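PDB 3EB7: insecticidal Delta-Endotoxin Cry8Ea1 from Bacillus Thuringiensis, which acts as an insecticidal crystal toxin against Holotrichia parallela larvae, probably by inserting into gut-cell membranes and forming pores, as three-domain Cry toxins do. Local coordinates for residues I50-V55 / K70-L75; A57-K62 / Y128-L133. All coordinates share one frame; numbering follows the deposited sequence.

Interaction 1. Residues I50-V55 / K70-L75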
loop_
_atom_site.group_PDB
_atom_site.type_symbol
_atom_site.label_atom_id
_atom_site.label_comp_id
_atom_site.label_asym_id
_atom_site.label_seq_id
_atom_site.Cartn_x
_atom_site.Cartn_y
_atom_site.Cartn_z
ATOM N N ILE A 50 16.269 -12.257 7.180
ATOM C CA ILE A 50 15.959 -11.655 5.875
ATOM C C ILE A 50 15.376 -10.212 5.920
ATOM O O ILE A 50 15.748 -9.372 5.089
ATOM C CB ILE A 50 15.088 -12.643 5.047
ATOM C CG1 ILE A 50 15.900 -13.925 4.796
ATOM C CG2 ILE A 50 14.585 -12.014 3.706
ATOM C CD1 ILE A 50 15.078 -15.098 4.287
ATOM N N PHE A 51 14.482 -9.935 6.863
ATOM C CA PHE A 51 13.964 -8.582 7.121
ATOM C C PHE A 51 15.063 -7.591 7.536
ATOM O O PHE A 51 15.044 -6.408 7.145
ATOM C CB PHE A 51 12.829 -8.603 8.184
ATOM C CG PHE A 51 11.523 -9.182 7.680
ATOM C CD1 PHE A 51 10.955 -10.291 8.286
ATOM C CD2 PHE A 51 10.845 -8.590 6.602
ATOM C CE1 PHE A 51 9.736 -10.838 7.817
ATOM C CE2 PHE A 51 9.617 -9.109 6.130
ATOM C CZ PHE A 51 9.078 -10.239 6.731
ATOM N N MET A 52 16.024 -8.076 8.317
ATOM C CA MET A 52 17.133 -7.240 8.748
ATOM C C MET A 52 18.071 -6.950 7.582
ATOM O O MET A 52 18.456 -5.793 7.341
ATOM C CB MET A 52 17.905 -7.911 9.878
ATOM C CG MET A 52 17.118 -8.102 11.130
ATOM S SD MET A 52 18.206 -8.770 12.446
ATOM C CE MET A 52 16.976 -9.125 13.718
ATOM N N GLU A 53 18.428 -7.997 6.852
ATOM C CA GLU A 53 19.273 -7.857 5.670
ATOM C C GLU A 53 18.687 -6.889 4.638
ATOM O O GLU A 53 19.412 -6.084 4.026
ATOM C CB GLU A 53 19.558 -9.227 5.043
ATOM C CG GLU A 53 20.343 -10.164 5.970
ATOM C CD GLU A 53 20.676 -11.530 5.325
ATOM O OE1 GLU A 53 20.334 -11.778 4.150
ATOM O OE2 GLU A 53 21.288 -12.384 6.000
ATOM N N GLN A 54 17.381 -6.970 4.442
ATOM C CA GLN A 54 16.679 -6.028 3.564
ATOM C C GLN A 54 16.981 -4.558 3.899
ATOM O O GLN A 54 17.487 -3.818 3.084
ATOM C CB GLN A 54 15.158 -6.274 3.633
ATOM C CG GLN A 54 14.380 -5.284 2.827
ATOM C CD GLN A 54 12.898 -5.258 3.177
ATOM O OE1 GLN A 54 12.071 -4.912 2.328
ATOM N NE2 GLN A 54 12.557 -5.626 4.410
ATOM N N VAL A 55 16.656 -4.136 5.114
ATOM C CA VAL A 55 16.729 -2.717 5.436
ATOM C C VAL A 55 18.201 -2.302 5.569
ATOM O O VAL A 55 18.550 -1.210 5.198
ATOM C CB VAL A 55 15.812 -2.371 6.637
ATOM C CG1 VAL A 55 15.696 -0.844 6.857
ATOM C CG2 VAL A 55 14.395 -2.950 6.372
ATOM N N LYS A 70 20.528 -11.176 19.616
ATOM C CA LYS A 70 19.427 -11.195 20.579
ATOM C C LYS A 70 18.037 -11.213 19.938
ATOM O O LYS A 70 17.216 -12.059 20.278
ATOM C CB LYS A 70 19.558 -10.020 21.526
ATOM C CG LYS A 70 18.758 -10.134 22.776
ATOM C CD LYS A 70 19.176 -8.982 23.725
ATOM C CE LYS A 70 18.077 -8.685 24.757
ATOM N NZ LYS A 70 18.493 -7.686 25.800
ATOM N N ALA A 71 17.766 -10.290 19.023
ATOM C CA ALA A 71 16.490 -10.262 18.291
ATOM C C ALA A 71 16.228 -11.622 17.594
ATOM O O ALA A 71 15.162 -12.177 17.701
ATOM C CB ALA A 71 16.490 -9.124 17.282
ATOM N N LEU A 72 17.234 -12.180 16.937
ATOM C CA LEU A 72 17.111 -13.483 16.272
ATOM C C LEU A 72 16.760 -14.610 17.222
ATOM O O LEU A 72 15.925 -15.460 16.882
ATOM C CB LEU A 72 18.403 -13.809 15.498
ATOM C CG LEU A 72 18.546 -13.558 13.994
ATOM C CD1 LEU A 72 17.469 -12.640 13.323
ATOM C CD2 LEU A 72 19.975 -13.143 13.619
ATOM N N ALA A 73 17.371 -14.621 18.406
ATOM C CA ALA A 73 17.058 -15.634 19.426
ATOM C C ALA A 73 15.650 -15.492 19.986
ATOM O O ALA A 73 14.908 -16.468 20.112
ATOM C CB ALA A 73 18.098 -15.617 20.561
ATOM N N GLU A 74 15.281 -14.255 20.297
ATOM C CA GLU A 74 13.931 -13.926 20.755
ATOM C C GLU A 74 12.857 -14.234 19.729
ATOM O O GLU A 74 11.795 -14.728 20.091
ATOM C CB GLU A 74 13.865 -12.449 21.139
ATOM C CG GLU A 74 14.793 -12.112 22.302
ATOM C CD GLU A 74 14.756 -10.639 22.692
ATOM O OE1 GLU A 74 15.010 -10.347 23.862
ATOM O OE2 GLU A 74 14.490 -9.762 21.849
ATOM N N LEU A 75 13.120 -13.933 18.460
ATOM C CA LEU A 75 12.152 -14.230 17.390
ATOM C C LEU A 75 12.014 -15.724 17.097
ATOM O O LEU A 75 10.934 -16.193 16.715
ATOM C CB LEU A 75 12.458 -13.439 16.109
ATOM C CG LEU A 75 12.177 -11.932 16.258
ATOM C CD1 LEU A 75 12.997 -11.087 15.289
ATOM C CD2 LEU A 75 10.708 -11.596 16.130
#

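Interaction 2. Residues A57-K62 / Y128-L133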
loop_
_atom_site.group_PDB
_atom_site.type_symbol
_atom_site.label_atom_id
_atom_site.label_comp_id
_atom_site.label_asym_id
_atom_site.label_seq_id
_atom_site.Cartn_x
_atom_site.Cartn_y
_atom_site.Cartn_z
ATOM N N ALA A 57 20.641 -3.476 3.690
ATOM C CA ALA A 57 20.978 -3.217 2.284
ATOM C C ALA A 57 20.398 -1.861 1.751
ATOM O O ALA A 57 21.055 -1.183 1.002
ATOM C CB ALA A 57 20.554 -4.409 1.382
ATOM N N LEU A 58 19.183 -1.487 2.141
ATOM C CA LEU A 58 18.520 -0.269 1.619
ATOM C C LEU A 58 19.190 1.007 2.118
ATOM O O LEU A 58 19.268 1.997 1.400
ATOM C CB LEU A 58 17.030 -0.237 2.020
ATOM C CG LEU A 58 16.069 -1.209 1.315
ATOM C CD1 LEU A 58 14.671 -1.047 1.868
ATOM C CD2 LEU A 58 16.060 -0.981 -0.174
ATOM N N ILE A 59 19.659 0.966 3.362
ATOM C CA ILE A 59 20.248 2.127 4.003
ATOM C C ILE A 59 21.781 2.075 4.133
ATOM O O ILE A 59 22.402 3.072 4.474
ATOM C CB ILE A 59 19.617 2.350 5.398
ATOM C CG1 ILE A 59 20.025 1.234 6.367
ATOM C CG2 ILE A 59 18.080 2.561 5.246
ATOM C CD1 ILE A 59 19.565 1.442 7.789
ATOM N N ASN A 60 22.378 0.908 3.890
ATOM C CA ASN A 60 23.818 0.746 3.966
ATOM C C ASN A 60 24.330 0.979 5.385
ATOM O O ASN A 60 25.353 1.635 5.578
ATOM C CB ASN A 60 24.510 1.683 2.966
ATOM C CG ASN A 60 25.909 1.192 2.555
ATOM O OD1 ASN A 60 26.262 0.019 2.736
ATOM N ND2 ASN A 60 26.710 2.105 1.994
ATOM N N GLN A 61 23.595 0.456 6.370
ATOM C CA GLN A 61 24.054 0.410 7.755
ATOM C C GLN A 61 24.019 -1.046 8.231
ATOM O O GLN A 61 23.283 -1.874 7.697
ATOM C CB GLN A 61 23.215 1.285 8.691
ATOM C CG GLN A 61 23.051 2.742 8.260
ATOM C CD GLN A 61 24.265 3.639 8.521
ATOM O OE1 GLN A 61 24.316 4.775 8.032
ATOM N NE2 GLN A 61 25.231 3.150 9.303
ATOM N N LYS A 62 24.831 -1.343 9.237
ATOM C CA LYS A 62 24.996 -2.696 9.749
ATOM C C LYS A 62 24.427 -2.683 11.151
ATOM O O LYS A 62 24.732 -1.773 11.912
ATOM C CB LYS A 62 26.507 -3.026 9.791
ATOM C CG LYS A 62 26.880 -4.477 9.546
ATOM C CD LYS A 62 28.080 -4.875 10.438
ATOM C CE LYS A 62 28.053 -6.391 10.732
ATOM N NZ LYS A 62 28.405 -6.740 12.158
ATOM N N TYR A 128 19.360 1.918 15.803
ATOM C CA TYR A 128 19.049 0.828 14.857
ATOM C C TYR A 128 17.565 0.720 14.561
ATOM O O TYR A 128 17.107 -0.263 14.007
ATOM C CB TYR A 128 19.572 -0.532 15.374
ATOM C CG TYR A 128 21.069 -0.503 15.660
ATOM C CD1 TYR A 128 21.548 -0.501 16.967
ATOM C CD2 TYR A 128 21.989 -0.439 14.624
ATOM C CE1 TYR A 128 22.911 -0.448 17.249
ATOM C CE2 TYR A 128 23.357 -0.368 14.880
ATOM C CZ TYR A 128 23.807 -0.362 16.199
ATOM O OH TYR A 128 25.155 -0.312 16.456
ATOM N N GLU A 129 16.805 1.739 14.924
ATOM C CA GLU A 129 15.372 1.712 14.747
ATOM C C GLU A 129 14.982 1.496 13.287
ATOM O O GLU A 129 14.010 0.821 13.014
ATOM C CB GLU A 129 14.773 3.020 15.256
ATOM C CG GLU A 129 15.044 3.301 16.719
ATOM C CD GLU A 129 16.267 4.183 16.955
ATOM O OE1 GLU A 129 17.160 4.328 16.068
ATOM O OE2 GLU A 129 16.322 4.745 18.067
ATOM N N VAL A 130 15.729 2.101 12.367
ATOM C CA VAL A 130 15.502 1.938 10.924
ATOM C C VAL A 130 15.905 0.532 10.389
ATOM O O VAL A 130 15.051 -0.214 9.880
ATOM C CB VAL A 130 16.201 3.049 10.104
ATOM C CG1 VAL A 130 15.998 2.822 8.579
ATOM C CG2 VAL A 130 15.725 4.469 10.553
ATOM N N PRO A 131 17.187 0.144 10.526
ATOM C CA PRO A 131 17.472 -1.190 9.975
ATOM C C PRO A 131 16.579 -2.316 10.565
ATOM O O PRO A 131 16.386 -3.343 9.914
ATOM C CB PRO A 131 18.959 -1.415 10.312
ATOM C CG PRO A 131 19.242 -0.440 11.426
ATOM C CD PRO A 131 18.373 0.750 11.148
ATOM N N LEU A 132 16.031 -2.095 11.762
ATOM C CA LEU A 132 15.135 -3.075 12.409
ATOM C C LEU A 132 13.641 -2.825 12.179
ATOM O O LEU A 132 12.818 -3.509 12.762
ATOM C CB LEU A 132 15.397 -3.143 13.922
ATOM C CG LEU A 132 16.732 -3.696 14.439
ATOM C CD1 LEU A 132 16.930 -3.188 15.896
ATOM C CD2 LEU A 132 16.828 -5.252 14.378
ATOM N N LEU A 133 13.303 -1.860 11.330
ATOM C CA LEU A 133 11.900 -1.426 11.122
ATOM C C LEU A 133 10.997 -2.484 10.503
ATOM O O LEU A 133 9.870 -2.673 10.972
ATOM C CB LEU A 133 11.847 -0.196 10.238
ATOM C CG LEU A 133 10.939 0.992 10.564
ATOM C CD1 LEU A 133 10.351 1.550 9.279
ATOM C CD2 LEU A 133 9.882 0.745 11.634
#

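Interaction 1. Residues I50-V55 / K70-L75
M52 reaches straight out of helix 47-59 and meets A71 and L72 of helix 65-93 with its terminal methyl. The contact between these two segments is wholly apolar. CE lies 3.6 Å from A71 CB, and it is equally close, 3.6 Å, to L72 CD1, so one methyl rests against two neighbouring residues of the facing helix. The sulfur adds a looser touch, with SD 4.0 Å from L72 CD1. Beyond CG the methionine chain is fully extended (chi2 -175°, chi3 -172°), and this length lets it span two helices whose nearest CA atoms, M52 CA and L72 CA, are 9.8 Å apart. The CB of A71 points at helix 47-59, whereas L72 brings only its branch end round, meeting the methionine chain at a slant.

The nearby carboxylates are held by other partners: E53 OE1 is hydrogen-bonded to S2 OG, and E74 OE2 to S122 OG. I63, in the loop joining the helices, packs on M52 as well. This is side-chain packing between consecutive helices of the all-helical bundle that forms the N-terminal domain of three-domain Cry toxins.

Interaction 2. Residues A57-K62 / Y128-L133
The contact sits where helix 47-59 runs out and the chain turns into a loop, packed against the loop that leads into helix 133-153. I59, the last residue of its helix, makes the apolar contacts from this side. Its CD1 comes 3.6 Å from P131 CD and 3.9 Å from P131 CB, with the isoleucine chain crossing the proline ring at roughly a right angle. The same methyl is 3.9 Å from V130 CG1, which CG2 of I59 approaches equally closely, so that both methyl groups of the isoleucine bear on one valine branch. CG1 of I59 stands between its own backbone N and carbonyl carbon (chi1 69°), and from there an extended chi2 of 174° carries CD1 on to the proline.

Both backbones bend here. N60 leaves the helix with a positive phi of 64°, while in the other segment a type I beta turn runs from V130 to L133, with L133 N hydrogen-bonded to V130 O at 2.8 Å. L132 N is also hydrogen-bonded to Y128 O, and L132 then occupies the N-cap position of helix 133-153, within the helical domain of the toxin. V130 and P131 meet I59 from the turn just ahead of this helix.

Farther along, the second touch is of another kind: K62 O approaches the tyrosine ring obliquely, 3.6 Å from Y128 CE2, with no hydrogen bond between the segments. The lysine's CB points away from the loop, so here it is the backbone carbonyl that meets the ring. Around the apolar patch, W185 of helix 161-191 packs on V130, and F207 of helix 198-220 on I59.

In the fold
Both contacts draw on helix 47-59: interaction 1 on its middle, interaction 2 on its last residues and the loop beyond. Their centres are about 11 Å apart, on one side of the chain's centre and inside the N-terminal delta-endotoxin domain. Along the chain the order is 50-55, 57-62, 70-75, 128-133, so the two pairings cross. They also touch directly: V55 CB is 3.5 Å from P131 O, and M52 CE is 3.9 Å from L132 CD2. One short helix is therefore packed against both the helix that follows it and the entry to helix 133-153, so interaction 1 ties it to its neighbour in sequence and interaction 2 to a loop 66 residues on.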